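Local atomic coordinates of amidohydrolase 3 domain-containing protein (Pyrococcus horikoshii, PDB entry 3IGH), a protein that probably hydrolyses carbon-nitrogen bonds other than peptide bonds, as members of the amidohydrolase superfamily do, although its substrate is not known. Residues F64-L70 with S204-M208; Q194-L198 with K226-N230; V356-V360 with R449-A453; E394-T399 with H441-S447; H363-S367 with T399-P405. One frame throughout, in Å; residues are numbered along the deposited sequence. Where two conformers were deposited one is given.

Contact 1 (F64-L70 with S204-M208); sequences FDSHLHL and SVSFM. With SO4 (sulfate ion), chain B.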
# COMPACT_ATOMS: atom_id res chain seq x y z
N PHE A 64 -6.43 -19.68 8.32
CA PHE A 64 -6.36 -18.75 7.20
C PHE A 64 -7.45 -19.20 6.23
O PHE A 64 -7.34 -20.26 5.62
CB PHE A 64 -4.96 -18.84 6.57
CG PHE A 64 -4.62 -17.75 5.56
CD1 PHE A 64 -3.36 -17.18 5.58
CD2 PHE A 64 -5.54 -17.32 4.60
CE1 PHE A 64 -3.00 -16.17 4.67
CE2 PHE A 64 -5.20 -16.32 3.68
CZ PHE A 64 -3.92 -15.74 3.73
N ASP A 65 -8.53 -18.43 6.11
CA ASP A 65 -9.60 -18.79 5.20
C ASP A 65 -9.24 -18.22 3.83
O ASP A 65 -9.30 -17.02 3.63
CB ASP A 65 -10.94 -18.22 5.67
CG ASP A 65 -12.14 -18.78 4.90
OD1 ASP A 65 -12.12 -18.82 3.65
OD2 ASP A 65 -13.15 -19.13 5.54
N SER A 66 -8.92 -19.08 2.88
CA SER A 66 -8.37 -18.61 1.60
C SER A 66 -9.40 -18.12 0.59
O SER A 66 -9.04 -17.77 -0.54
CB SER A 66 -7.46 -19.68 0.99
OG SER A 66 -8.20 -20.85 0.68
N HIS A 67 -10.68 -18.04 0.97
CA HIS A 67 -11.73 -17.58 0.05
C HIS A 67 -13.02 -17.29 0.79
O HIS A 67 -13.78 -18.20 1.11
CB HIS A 67 -11.98 -18.65 -1.04
CG HIS A 67 -12.98 -18.26 -2.09
ND1 HIS A 67 -12.68 -18.30 -3.44
CD2 HIS A 67 -14.27 -17.87 -2.01
CE1 HIS A 67 -13.75 -17.94 -4.13
NE2 HIS A 67 -14.73 -17.67 -3.29
N LEU A 68 -13.28 -16.01 1.05
CA LEU A 68 -14.57 -15.61 1.59
C LEU A 68 -14.95 -14.19 1.15
O LEU A 68 -14.16 -13.50 0.50
CB LEU A 68 -14.62 -15.76 3.13
CG LEU A 68 -13.52 -15.21 4.03
CD1 LEU A 68 -13.39 -13.68 3.94
CD2 LEU A 68 -13.81 -15.62 5.45
N HIS A 69 -16.15 -13.78 1.52
CA HIS A 69 -16.68 -12.47 1.18
C HIS A 69 -16.93 -11.73 2.48
O HIS A 69 -17.96 -11.92 3.12
CB HIS A 69 -17.98 -12.62 0.41
CG HIS A 69 -17.87 -13.48 -0.81
ND1 HIS A 69 -17.52 -12.97 -2.05
CD2 HIS A 69 -18.07 -14.80 -0.99
CE1 HIS A 69 -17.50 -13.96 -2.93
NE2 HIS A 69 -17.83 -15.08 -2.32
N LEU A 70 -15.97 -10.89 2.86
CA LEU A 70 -15.98 -10.19 4.13
C LEU A 70 -17.18 -9.26 4.24
O LEU A 70 -17.85 -9.23 5.28
CB LEU A 70 -14.66 -9.41 4.26
CG LEU A 70 -13.80 -9.34 5.51
CD1 LEU A 70 -13.70 -10.67 6.25
CD2 LEU A 70 -12.40 -8.86 5.15
N SER A 204 -6.44 -14.54 9.18
CA SER A 204 -6.06 -14.10 7.83
C SER A 204 -7.10 -14.61 6.85
O SER A 204 -7.64 -15.71 7.02
CB SER A 204 -4.70 -14.64 7.43
OG SER A 204 -3.66 -14.29 8.32
N VAL A 205 -7.40 -13.81 5.82
CA VAL A 205 -8.36 -14.21 4.79
C VAL A 205 -7.91 -13.74 3.41
O VAL A 205 -7.15 -12.77 3.30
CB VAL A 205 -9.82 -13.64 5.06
CG1 VAL A 205 -10.39 -14.10 6.43
CG2 VAL A 205 -9.88 -12.11 4.97
N SER A 206 -8.36 -14.45 2.37
CA SER A 206 -8.46 -13.84 1.04
C SER A 206 -9.90 -13.42 0.83
O SER A 206 -10.82 -14.25 0.85
CB SER A 206 -8.04 -14.78 -0.08
OG SER A 206 -6.71 -15.22 0.07
N PHE A 207 -10.08 -12.12 0.63
CA PHE A 207 -11.39 -11.51 0.44
C PHE A 207 -11.58 -11.42 -1.07
O PHE A 207 -10.88 -10.68 -1.75
CB PHE A 207 -11.40 -10.13 1.14
CG PHE A 207 -12.67 -9.31 0.97
CD1 PHE A 207 -13.82 -9.80 0.34
CD2 PHE A 207 -12.70 -8.01 1.49
CE1 PHE A 207 -14.96 -8.98 0.18
CE2 PHE A 207 -13.83 -7.20 1.35
CZ PHE A 207 -14.96 -7.68 0.70
N MET A 208 -12.51 -12.22 -1.59
CA MET A 208 -12.76 -12.34 -3.03
C MET A 208 -13.84 -11.41 -3.54
O MET A 208 -14.84 -11.19 -2.87
CB MET A 208 -13.16 -13.78 -3.35
CG MET A 208 -12.30 -14.81 -2.61
SD MET A 208 -10.55 -14.67 -3.07
CE MET A 208 -10.81 -15.06 -4.78
S SO4 B . -17.51 -17.64 -5.67
O1 SO4 B . -17.08 -16.56 -4.80
O2 SO4 B . -18.04 -18.72 -4.86
O3 SO4 B . -18.57 -17.15 -6.54
O4 SO4 B . -16.36 -18.12 -6.44
O HOH W 1 -17.64 -10.07 -2.00
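Four backbone hydrogen bonds join 64-70 to 204-208 as parallel strands. Ser204 O accepts from Asp65 N, Asp65 O from Ser206 N, Ser206 O from Leu68 N and Leu68 O from Met208 N, each at 3.0 Å. The register slips by one residue between the Asp65-Val205 and Leu68-Phe207 pairs, a beta bulge. Asp65 OD1 takes up His67 N at 3.1 Å in an Asx turn, while Asp65 OD2 is bound by Thr399. Ser204 OG pairs with Asn230, Ser206 OG with Ser451 and Ser66 OG with Ser359. His67 ND1 is held by Glu338; His67 NE2 donates to sulfate O1 at 3.0 Å and His69 NE2 more weakly, also at 3.0 Å. His69 ND1 bonds weakly to Met208 O at 3.3 Å; water 1, 2.9 Å from His69 ND1, donates to Met208 O at 3.1 Å. Lys262, His314 and His339 also bind the sulfate. No metal is modelled, but by family inference this HxH pair ending the first barrel strand is the metal-binding signature of amidohydrolases, the sulfate probably occupying the active site.

Contact 2 (Q194-L198 with K226-N230); sequences QEHLL and KLSIN. With SO4 (sulfate ion), chain J.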
# COMPACT_ATOMS: atom_id res chain seq x y z
N GLN A 194 -14.95 -9.21 10.50
CA GLN A 194 -13.62 -9.50 11.04
C GLN A 194 -13.63 -9.87 12.53
O GLN A 194 -12.84 -10.70 12.95
CB GLN A 194 -12.61 -8.38 10.76
CG GLN A 194 -12.89 -7.07 11.51
CD GLN A 194 -11.85 -5.99 11.29
OE1 GLN A 194 -10.87 -6.19 10.57
NE2 GLN A 194 -12.04 -4.84 11.94
N GLU A 195 -14.53 -9.26 13.31
CA GLU A 195 -14.64 -9.60 14.73
C GLU A 195 -15.22 -11.00 14.92
O GLU A 195 -14.79 -11.73 15.81
CB GLU A 195 -15.38 -8.52 15.54
CG GLU A 195 -16.88 -8.36 15.28
CD GLU A 195 -17.47 -7.09 15.92
OE1 GLU A 195 -18.69 -7.09 16.21
OE2 GLU A 195 -16.72 -6.11 16.11
N HIS A 196 -16.16 -11.37 14.05
CA HIS A 196 -16.72 -12.72 13.99
C HIS A 196 -15.64 -13.75 13.66
O HIS A 196 -15.53 -14.79 14.32
CB HIS A 196 -17.84 -12.75 12.95
CG HIS A 196 -18.54 -14.07 12.82
ND1 HIS A 196 -19.50 -14.49 13.71
CD2 HIS A 196 -18.43 -15.05 11.89
CE1 HIS A 196 -19.95 -15.68 13.34
NE2 HIS A 196 -19.32 -16.04 12.24
N LEU A 197 -14.81 -13.44 12.65
CA LEU A 197 -13.73 -14.34 12.24
C LEU A 197 -12.65 -14.46 13.29
O LEU A 197 -12.18 -15.56 13.58
CB LEU A 197 -13.12 -13.89 10.89
CG LEU A 197 -14.11 -14.07 9.73
CD1 LEU A 197 -13.69 -13.22 8.54
CD2 LEU A 197 -14.26 -15.54 9.34
N LEU A 198 -12.27 -13.33 13.88
CA LEU A 198 -11.24 -13.29 14.91
C LEU A 198 -11.66 -14.13 16.13
O LEU A 198 -10.85 -14.89 16.67
CB LEU A 198 -10.96 -11.84 15.33
CG LEU A 198 -9.66 -11.46 16.04
CD1 LEU A 198 -8.44 -11.87 15.24
CD2 LEU A 198 -9.64 -9.95 16.28
N LYS A 226 -7.66 -0.13 12.07
CA LYS A 226 -8.85 -0.83 12.58
C LYS A 226 -9.13 -2.13 11.82
O LYS A 226 -10.19 -2.74 12.01
CB LYS A 226 -10.07 0.10 12.56
CG LYS A 226 -10.00 1.22 13.60
CD LYS A 226 -11.08 2.26 13.39
CE LYS A 226 -11.02 3.32 14.49
NZ LYS A 226 -11.84 4.52 14.16
N LEU A 227 -8.20 -2.55 10.97
CA LEU A 227 -8.23 -3.90 10.40
C LEU A 227 -7.57 -4.87 11.37
O LEU A 227 -6.37 -4.77 11.65
CB LEU A 227 -7.51 -3.96 9.05
CG LEU A 227 -8.21 -3.85 7.69
CD1 LEU A 227 -7.22 -4.25 6.62
CD2 LEU A 227 -9.47 -4.70 7.58
N SER A 228 -8.34 -5.82 11.89
CA SER A 228 -7.85 -6.68 12.95
C SER A 228 -7.39 -8.05 12.46
O SER A 228 -6.90 -8.86 13.25
CB SER A 228 -8.92 -6.82 14.04
OG SER A 228 -10.08 -7.44 13.50
N ILE A 229 -7.56 -8.30 11.16
CA ILE A 229 -7.12 -9.55 10.53
C ILE A 229 -6.36 -9.20 9.24
O ILE A 229 -6.53 -8.11 8.69
CB ILE A 229 -8.34 -10.47 10.17
CG1 ILE A 229 -9.32 -9.75 9.24
CG2 ILE A 229 -9.02 -11.02 11.44
CD1 ILE A 229 -10.42 -10.64 8.60
N ASN A 230 -5.51 -10.12 8.78
CA ASN A 230 -4.84 -9.96 7.50
C ASN A 230 -5.83 -10.18 6.36
O ASN A 230 -6.57 -11.17 6.34
CB ASN A 230 -3.65 -10.91 7.38
CG ASN A 230 -2.67 -10.76 8.54
OD1 ASN A 230 -2.20 -9.66 8.82
ND2 ASN A 230 -2.38 -11.87 9.22
S SO4 J . -21.92 -17.98 10.29
O1 SO4 J . -22.42 -17.26 11.46
O2 SO4 J . -22.51 -19.32 10.28
O3 SO4 J . -22.30 -17.28 9.07
O4 SO4 J . -20.47 -18.08 10.38
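Gln194 points its amide at the backbone of Lys226 and Ser228 and bonds to it twice: NE2 donates to Lys226 O at 2.8 Å, and OE1 accepts from Ser228 N at 2.9 Å, with N-H...acceptor angles of 169° and 170°. The side-chain amide thus meets both a donor and an acceptor of the loop, almost linearly. Its aliphatic part is used as well, Gln194 CB lying 3.8 Å from Ile229 CD1. The contact joins helix 183-199 to the loop that leads from helix 212-223 into strand 230-235, successive parts of the beta/alpha repeat of a TIM barrel, on the helical layer outside the strands. One turn on, Leu198 CD1 packs on Ile229 CG2 at 3.9 Å and Leu198 CD2 approaches Ser228 OG at 3.8 Å, while Leu197 CD1 approaches Ile229 CD1 at 4.2 Å. Leu70 of helix 70-78 and Val205 of strand 202-210 touch both Leu197 and Ile229.

Contact 3 (V356-V360 with R449-A453); sequences VRLSV and RVSLA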
# COMPACT_ATOMS: atom_id res chain seq x y z
N VAL A 356 -0.69 -24.99 -10.67
CA VAL A 356 -1.73 -24.08 -10.15
C VAL A 356 -1.96 -24.31 -8.66
O VAL A 356 -1.65 -25.39 -8.12
CB VAL A 356 -3.07 -24.17 -10.94
CG1 VAL A 356 -2.87 -23.76 -12.41
CG2 VAL A 356 -3.69 -25.55 -10.85
N ARG A 357 -2.44 -23.26 -7.99
CA ARG A 357 -2.85 -23.32 -6.59
C ARG A 357 -4.35 -23.56 -6.52
O ARG A 357 -5.08 -23.10 -7.39
CB ARG A 357 -2.48 -22.01 -5.88
CG ARG A 357 -1.00 -21.90 -5.58
CD ARG A 357 -0.54 -20.46 -5.43
NE ARG A 357 -0.51 -19.72 -6.70
CZ ARG A 357 -1.15 -18.57 -6.91
NH1 ARG A 357 -1.88 -18.03 -5.95
NH2 ARG A 357 -1.04 -17.95 -8.08
N LEU A 358 -4.82 -24.29 -5.51
CA LEU A 358 -6.24 -24.60 -5.39
C LEU A 358 -6.81 -24.17 -4.04
O LEU A 358 -6.26 -24.52 -3.00
CB LEU A 358 -6.51 -26.10 -5.61
CG LEU A 358 -5.99 -26.82 -6.87
CD1 LEU A 358 -6.23 -28.32 -6.76
CD2 LEU A 358 -6.65 -26.28 -8.13
N SER A 359 -7.92 -23.44 -4.07
CA SER A 359 -8.66 -23.12 -2.86
C SER A 359 -9.99 -23.86 -2.89
O SER A 359 -10.82 -23.64 -3.77
CB SER A 359 -8.88 -21.61 -2.76
OG SER A 359 -9.68 -21.28 -1.65
N VAL A 360 -10.18 -24.77 -1.93
CA VAL A 360 -11.37 -25.61 -1.90
C VAL A 360 -12.19 -25.36 -0.65
O VAL A 360 -11.69 -24.81 0.33
CB VAL A 360 -11.01 -27.12 -2.01
CG1 VAL A 360 -10.36 -27.44 -3.36
CG2 VAL A 360 -10.14 -27.59 -0.85
N ARG A 449 -0.08 -20.21 1.39
CA ARG A 449 0.63 -20.42 0.14
C ARG A 449 -0.25 -20.18 -1.08
O ARG A 449 0.18 -19.54 -2.04
CB ARG A 449 1.22 -21.83 0.08
CG ARG A 449 2.41 -22.03 1.02
CD ARG A 449 3.69 -21.46 0.43
NE ARG A 449 4.24 -22.38 -0.56
CZ ARG A 449 5.33 -22.16 -1.29
NH1 ARG A 449 6.02 -21.03 -1.15
NH2 ARG A 449 5.73 -23.08 -2.16
N VAL A 450 -1.49 -20.67 -1.02
CA VAL A 450 -2.48 -20.45 -2.09
C VAL A 450 -2.75 -18.93 -2.30
O VAL A 450 -2.97 -18.47 -3.43
CB VAL A 450 -3.78 -21.28 -1.80
CG1 VAL A 450 -4.97 -20.85 -2.66
CG2 VAL A 450 -3.49 -22.77 -2.02
N SER A 451 -2.67 -18.17 -1.21
CA SER A 451 -2.91 -16.73 -1.22
C SER A 451 -1.63 -15.92 -1.42
O SER A 451 -1.65 -14.70 -1.30
CB SER A 451 -3.57 -16.31 0.09
OG SER A 451 -4.73 -17.08 0.36
N LEU A 452 -0.52 -16.62 -1.68
CA LEU A 452 0.81 -15.99 -1.85
C LEU A 452 1.24 -15.16 -0.63
O LEU A 452 1.86 -14.12 -0.75
CB LEU A 452 0.90 -15.18 -3.16
CG LEU A 452 0.57 -15.95 -4.46
CD1 LEU A 452 0.62 -15.02 -5.68
CD2 LEU A 452 1.51 -17.14 -4.66
N ALA A 453 0.90 -15.65 0.55
CA ALA A 453 1.28 -15.00 1.80
C ALA A 453 2.48 -15.75 2.34
O ALA A 453 2.31 -16.72 3.09
CB ALA A 453 0.15 -15.07 2.78
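Arg449, in the last turn of helix 436-450, meets the strand through its backbone: its carbonyl O lies 3.6 Å from Arg357 CD. Val450 follows and makes the principal contact. Its O accepts from Arg357 NH1 at 2.8 Å, near the plane of the guanidinium, while its side chain packs on the strand, CG2 at 3.4 Å from Leu358 O and CG1 at 4.0 Å from Ser359 CB. Ser451 leaves helical geometry and turns its CB away from strand 357-360; its OG is bonded to Ser206 OG and Ser447 O. Leu452, with a positive phi of 57°, is the C-prime residue of a Schellman motif, its N donating to Arg449 O at 3.0 Å and Ala453 N donating to Ala448 O. That turn brings Leu452 CG over one face of the guanidinium, 3.5 Å from Arg357 NH1. Arg357 also forms a salt bridge with Asp310 through NH2, which donates to Pro334 O too. The charge is therefore balanced inside the barrel sheet, and what the helix end supplies is a carbonyl acceptor and an apolar cover: a buried arginine ties the C-terminal end of the helix to the sheet without an acidic partner from the helix.

Contact 4 (E394-T399 with H441-S447); sequences ELGFST and HSYTYGS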
# COMPACT_ATOMS: atom_id res chain seq x y z
N GLU A 394 -0.66 -27.36 -4.31
CA GLU A 394 -0.85 -26.68 -3.04
C GLU A 394 -2.35 -26.43 -2.86
O GLU A 394 -3.02 -25.94 -3.77
CB GLU A 394 -0.09 -25.35 -3.02
CG GLU A 394 0.04 -24.76 -1.64
CD GLU A 394 1.23 -25.31 -0.88
OE1 GLU A 394 1.04 -25.88 0.22
OE2 GLU A 394 2.37 -25.17 -1.38
N LEU A 395 -2.86 -26.83 -1.71
CA LEU A 395 -4.29 -26.82 -1.46
C LEU A 395 -4.58 -25.99 -0.22
O LEU A 395 -3.97 -26.19 0.82
CB LEU A 395 -4.77 -28.26 -1.25
CG LEU A 395 -6.25 -28.62 -1.23
CD1 LEU A 395 -6.84 -28.54 -2.63
CD2 LEU A 395 -6.42 -30.03 -0.70
N GLY A 396 -5.51 -25.04 -0.35
CA GLY A 396 -5.93 -24.23 0.79
C GLY A 396 -7.38 -24.49 1.10
O GLY A 396 -8.16 -24.83 0.21
N PHE A 397 -7.76 -24.35 2.37
CA PHE A 397 -9.15 -24.53 2.77
C PHE A 397 -9.82 -23.18 2.96
O PHE A 397 -9.19 -22.19 3.36
CB PHE A 397 -9.26 -25.33 4.08
CG PHE A 397 -9.10 -26.83 3.93
CD1 PHE A 397 -8.84 -27.41 2.69
CD2 PHE A 397 -9.20 -27.65 5.04
CE1 PHE A 397 -8.69 -28.79 2.56
CE2 PHE A 397 -9.05 -29.03 4.93
CZ PHE A 397 -8.79 -29.60 3.68
N SER A 398 -11.12 -23.15 2.70
CA SER A 398 -11.90 -21.95 2.83
C SER A 398 -13.36 -22.31 3.04
O SER A 398 -13.74 -23.47 2.93
CB SER A 398 -11.76 -21.11 1.55
OG SER A 398 -12.00 -21.87 0.39
N THR A 399 -14.17 -21.31 3.34
CA THR A 399 -15.58 -21.52 3.62
C THR A 399 -16.49 -20.89 2.57
O THR A 399 -17.66 -21.24 2.50
CB THR A 399 -15.98 -20.93 5.00
OG1 THR A 399 -15.60 -19.55 5.07
CG2 THR A 399 -15.32 -21.71 6.13
N HIS A 441 -3.02 -28.44 8.26
CA HIS A 441 -2.01 -27.91 7.35
C HIS A 441 -2.64 -27.11 6.20
O HIS A 441 -2.17 -26.02 5.87
CB HIS A 441 -1.14 -29.04 6.79
CG HIS A 441 -0.19 -28.61 5.72
ND1 HIS A 441 1.03 -28.03 5.99
CD2 HIS A 441 -0.28 -28.67 4.37
CE1 HIS A 441 1.65 -27.76 4.86
NE2 HIS A 441 0.88 -28.14 3.86
N SER A 442 -3.70 -27.66 5.59
CA SER A 442 -4.38 -27.02 4.47
C SER A 442 -5.05 -25.72 4.87
O SER A 442 -5.09 -24.76 4.09
CB SER A 442 -5.39 -27.97 3.82
OG SER A 442 -4.75 -29.10 3.26
N TYR A 443 -5.54 -25.68 6.11
CA TYR A 443 -6.25 -24.53 6.65
C TYR A 443 -5.32 -23.47 7.27
O TYR A 443 -5.78 -22.46 7.81
CB TYR A 443 -7.24 -25.02 7.69
CG TYR A 443 -8.61 -24.38 7.64
CD1 TYR A 443 -9.73 -25.10 8.05
CD2 TYR A 443 -8.80 -23.06 7.21
CE1 TYR A 443 -11.00 -24.53 8.02
CE2 TYR A 443 -10.07 -22.49 7.17
CZ TYR A 443 -11.17 -23.23 7.58
OH TYR A 443 -12.44 -22.69 7.57
N THR A 444 -4.02 -23.71 7.24
CA THR A 444 -3.06 -22.74 7.77
C THR A 444 -2.03 -22.40 6.70
O THR A 444 -2.20 -21.42 5.95
CB THR A 444 -2.41 -23.23 9.10
OG1 THR A 444 -1.79 -24.51 8.89
CG2 THR A 444 -3.45 -23.36 10.22
N TYR A 445 -0.97 -23.20 6.61
CA TYR A 445 0.08 -22.97 5.62
C TYR A 445 -0.41 -23.15 4.18
O TYR A 445 0.00 -22.41 3.29
CB TYR A 445 1.30 -23.85 5.90
CG TYR A 445 2.51 -23.60 5.03
CD1 TYR A 445 3.28 -22.45 5.17
CD2 TYR A 445 2.91 -24.55 4.09
CE1 TYR A 445 4.41 -22.24 4.38
CE2 TYR A 445 4.03 -24.35 3.29
CZ TYR A 445 4.78 -23.20 3.44
OH TYR A 445 5.88 -23.01 2.65
N GLY A 446 -1.30 -24.12 3.97
CA GLY A 446 -1.86 -24.40 2.64
C GLY A 446 -2.58 -23.17 2.10
O GLY A 446 -2.28 -22.70 1.01
N SER A 447 -3.49 -22.63 2.91
CA SER A 447 -4.23 -21.41 2.57
C SER A 447 -3.34 -20.18 2.35
O SER A 447 -3.58 -19.39 1.43
CB SER A 447 -5.24 -21.11 3.66
OG SER A 447 -6.41 -21.87 3.48
O HOH W 2 -2.66 -28.67 1.74
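This is a buried strand-on-helix packing, in which strand 395-397 of the barrel sheet crosses helix 436-450. The axes of strand 395-397 and helix segment 441-447 approach to 5.9 Å at 119°. Such closeness is possible because glycines meet: Gly396 CA is 3.7 Å from Gly446 C, and an ideal CB on Gly396 would stand 2.9 Å from Ser447 CA, one on Gly446 2.3 Å from Leu395 O. The helix has a pi-type turn at 442-446, and Ser442 O accepts from Phe397 N at 3.2 Å. Phe397 N also gives a weak bond to Ser447 OG at 3.0 Å. Ser442 CB lies 3.6 Å from the Phe397 ring centroid, over the face, while the Phe397 edge points at the Tyr443 face in an offset edge-to-face pair, planes at 72°. Since Ser447 OG also bonds Phe64 O, and Tyr443 bonds Phe64 through the backbone, helix 436-450 packs where the first and last parallel strands of the TIM-type barrel, 58-68 and 395-397, come together, bonded to both.

Contact 5 (H363-S367 with T399-P405); sequences HFIIS and TDSPIEP. With SO4 (sulfate ion), chain E.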
# COMPACT_ATOMS: atom_id res chain seq x y z
N HIS A 363 -16.77 -27.79 3.45
CA HIS A 363 -18.13 -27.78 3.98
C HIS A 363 -19.24 -27.86 2.92
O HIS A 363 -20.39 -28.19 3.24
CB HIS A 363 -18.37 -26.63 4.97
CG HIS A 363 -19.49 -26.89 5.93
ND1 HIS A 363 -20.78 -26.47 5.68
CD2 HIS A 363 -19.53 -27.56 7.10
CE1 HIS A 363 -21.56 -26.85 6.68
NE2 HIS A 363 -20.83 -27.52 7.55
N PHE A 364 -18.90 -27.61 1.65
CA PHE A 364 -19.82 -27.85 0.53
C PHE A 364 -20.29 -29.31 0.44
O PHE A 364 -21.39 -29.57 -0.04
CB PHE A 364 -19.21 -27.44 -0.82
CG PHE A 364 -19.34 -25.96 -1.15
CD1 PHE A 364 -18.76 -24.98 -0.35
CD2 PHE A 364 -20.04 -25.55 -2.28
CE1 PHE A 364 -18.87 -23.61 -0.67
CE2 PHE A 364 -20.16 -24.19 -2.60
CZ PHE A 364 -19.57 -23.23 -1.79
N ILE A 365 -19.45 -30.26 0.86
CA ILE A 365 -19.85 -31.68 0.98
C ILE A 365 -21.14 -31.81 1.81
O ILE A 365 -22.05 -32.55 1.43
CB ILE A 365 -18.72 -32.52 1.64
CG1 ILE A 365 -17.52 -32.65 0.69
CG2 ILE A 365 -19.22 -33.92 2.05
CD1 ILE A 365 -16.27 -33.10 1.38
N ILE A 366 -21.20 -31.05 2.90
CA ILE A 366 -22.35 -31.10 3.80
C ILE A 366 -23.57 -30.38 3.25
O ILE A 366 -24.69 -30.92 3.31
CB ILE A 366 -21.95 -30.60 5.22
CG1 ILE A 366 -21.17 -31.70 5.93
CG2 ILE A 366 -23.18 -30.19 6.05
CD1 ILE A 366 -20.22 -31.19 6.94
N SER A 367 -23.37 -29.18 2.70
CA SER A 367 -24.47 -28.35 2.23
C SER A 367 -25.08 -28.83 0.92
O SER A 367 -26.30 -28.77 0.73
CB SER A 367 -24.03 -26.89 2.09
OG SER A 367 -23.78 -26.31 3.35
N THR A 399 -14.17 -21.31 3.34
CA THR A 399 -15.58 -21.52 3.62
C THR A 399 -16.49 -20.89 2.57
O THR A 399 -17.66 -21.24 2.50
CB THR A 399 -15.98 -20.93 5.00
OG1 THR A 399 -15.60 -19.55 5.07
CG2 THR A 399 -15.32 -21.71 6.13
N ASP A 400 -15.95 -19.94 1.79
CA ASP A 400 -16.76 -19.09 0.92
C ASP A 400 -17.85 -18.39 1.74
O ASP A 400 -18.95 -18.13 1.25
CB ASP A 400 -17.37 -19.88 -0.26
CG ASP A 400 -17.87 -18.98 -1.38
OD1 ASP A 400 -17.39 -17.83 -1.51
OD2 ASP A 400 -18.76 -19.43 -2.13
N SER A 401 -17.53 -18.09 3.00
CA SER A 401 -18.46 -17.42 3.90
C SER A 401 -18.97 -16.12 3.24
O SER A 401 -18.18 -15.38 2.63
CB SER A 401 -17.77 -17.13 5.23
OG SER A 401 -18.58 -16.33 6.06
N PRO A 402 -20.28 -15.85 3.35
CA PRO A 402 -21.32 -16.50 4.16
C PRO A 402 -22.13 -17.65 3.52
O PRO A 402 -23.20 -18.00 4.06
CB PRO A 402 -22.26 -15.34 4.47
CG PRO A 402 -22.21 -14.50 3.21
CD PRO A 402 -20.82 -14.70 2.61
N ILE A 403 -21.65 -18.22 2.42
CA ILE A 403 -22.34 -19.34 1.77
C ILE A 403 -22.32 -20.57 2.68
O ILE A 403 -23.31 -21.29 2.81
CB ILE A 403 -21.75 -19.66 0.35
CG1 ILE A 403 -21.76 -18.42 -0.55
CG2 ILE A 403 -22.48 -20.83 -0.32
CD1 ILE A 403 -23.12 -17.76 -0.73
N GLU A 404 -21.18 -20.80 3.33
CA GLU A 404 -21.07 -21.83 4.37
C GLU A 404 -20.81 -21.13 5.69
O GLU A 404 -20.39 -19.96 5.68
CB GLU A 404 -19.91 -22.79 4.08
CG GLU A 404 -19.99 -23.46 2.72
CD GLU A 404 -21.15 -24.42 2.59
OE1 GLU A 404 -21.56 -25.01 3.61
OE2 GLU A 404 -21.63 -24.58 1.45
N PRO A 405 -21.06 -21.82 6.83
CA PRO A 405 -20.63 -21.27 8.12
C PRO A 405 -19.13 -20.98 8.17
O PRO A 405 -18.34 -21.70 7.57
CB PRO A 405 -21.00 -22.38 9.12
CG PRO A 405 -21.25 -23.59 8.29
CD PRO A 405 -21.79 -23.08 7.00
S SO4 E . -22.50 -29.10 10.36
O1 SO4 E . -22.77 -28.76 11.76
O2 SO4 E . -22.77 -30.52 10.14
O3 SO4 E . -23.33 -28.28 9.49
O4 SO4 E . -21.09 -28.85 10.07
O HOH W 3 -24.57 -23.64 4.13
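One carboxylate oxygen, Glu404 OE1, takes two short hydrogen bonds: His363 ND1 donates at 2.7 Å with a nearly straight angle of 176°, and Ser367 OG donates at 2.6 Å. His363 and Ser367 start one helical turn apart, Ser367 N donating to His363 O at 3.2 Å, so both side chains reach the same oxygen. The other oxygen, Glu404 OE2, lies over the face of the Phe364 ring, 3.4 Å from CD1. That ring also presents its edge to Asp400, with CZ 3.9 Å from OD2, and touches Ile403 CG2 from CZ at 4.0 Å. Pro405 CG covers one face of the His363 ring, 4.0 Å from its centroid. Water 3 bridges Ser367 OG, at 2.9 Å, and Ile403 O, at 3.0 Å. The loop is shaped by an ST turn, Ser401 N donating to Thr399 OG1 at 3.2 Å, and by a cis peptide before Pro402. Asp400, beside His67 and His69, probably corresponds to the aspartate that binds metal in relatives, although no metal is modelled here. With ND1 donating to Glu404 and NE2 donating to O4 of a sulfate, probably a crystallisation ion, at 2.9 Å, His363 probably carries a proton on both nitrogens in this crystal, consistent with a charged imidazolium paired with the carboxylate and the anion.

How the contacts relate
Contact 1 lies nearest the middle of the chain, its centre about 5 Å from the chain centre, and relies on backbone bonds between barrel strands; contact 2, with its centre about 14 Å out and partly buried, relies instead on one side-chain amide and leucine-isoleucine packing. The two touch through Leu68 and Leu70 against Leu197, and through Asn230 against Ser204 and Val205. Contacts 3 and 4, with centres about 7 Å apart, share helix 436-450 but use different, neighbouring strands, one with a buried arginine and the other with glycines and aromatic rings. Contact 5 shares Thr399 with contact 4 and combines a buried carboxylate and its donors with Phe364 and Pro405 packing; Thr399 bonds to Asp65, linking both to contact 1.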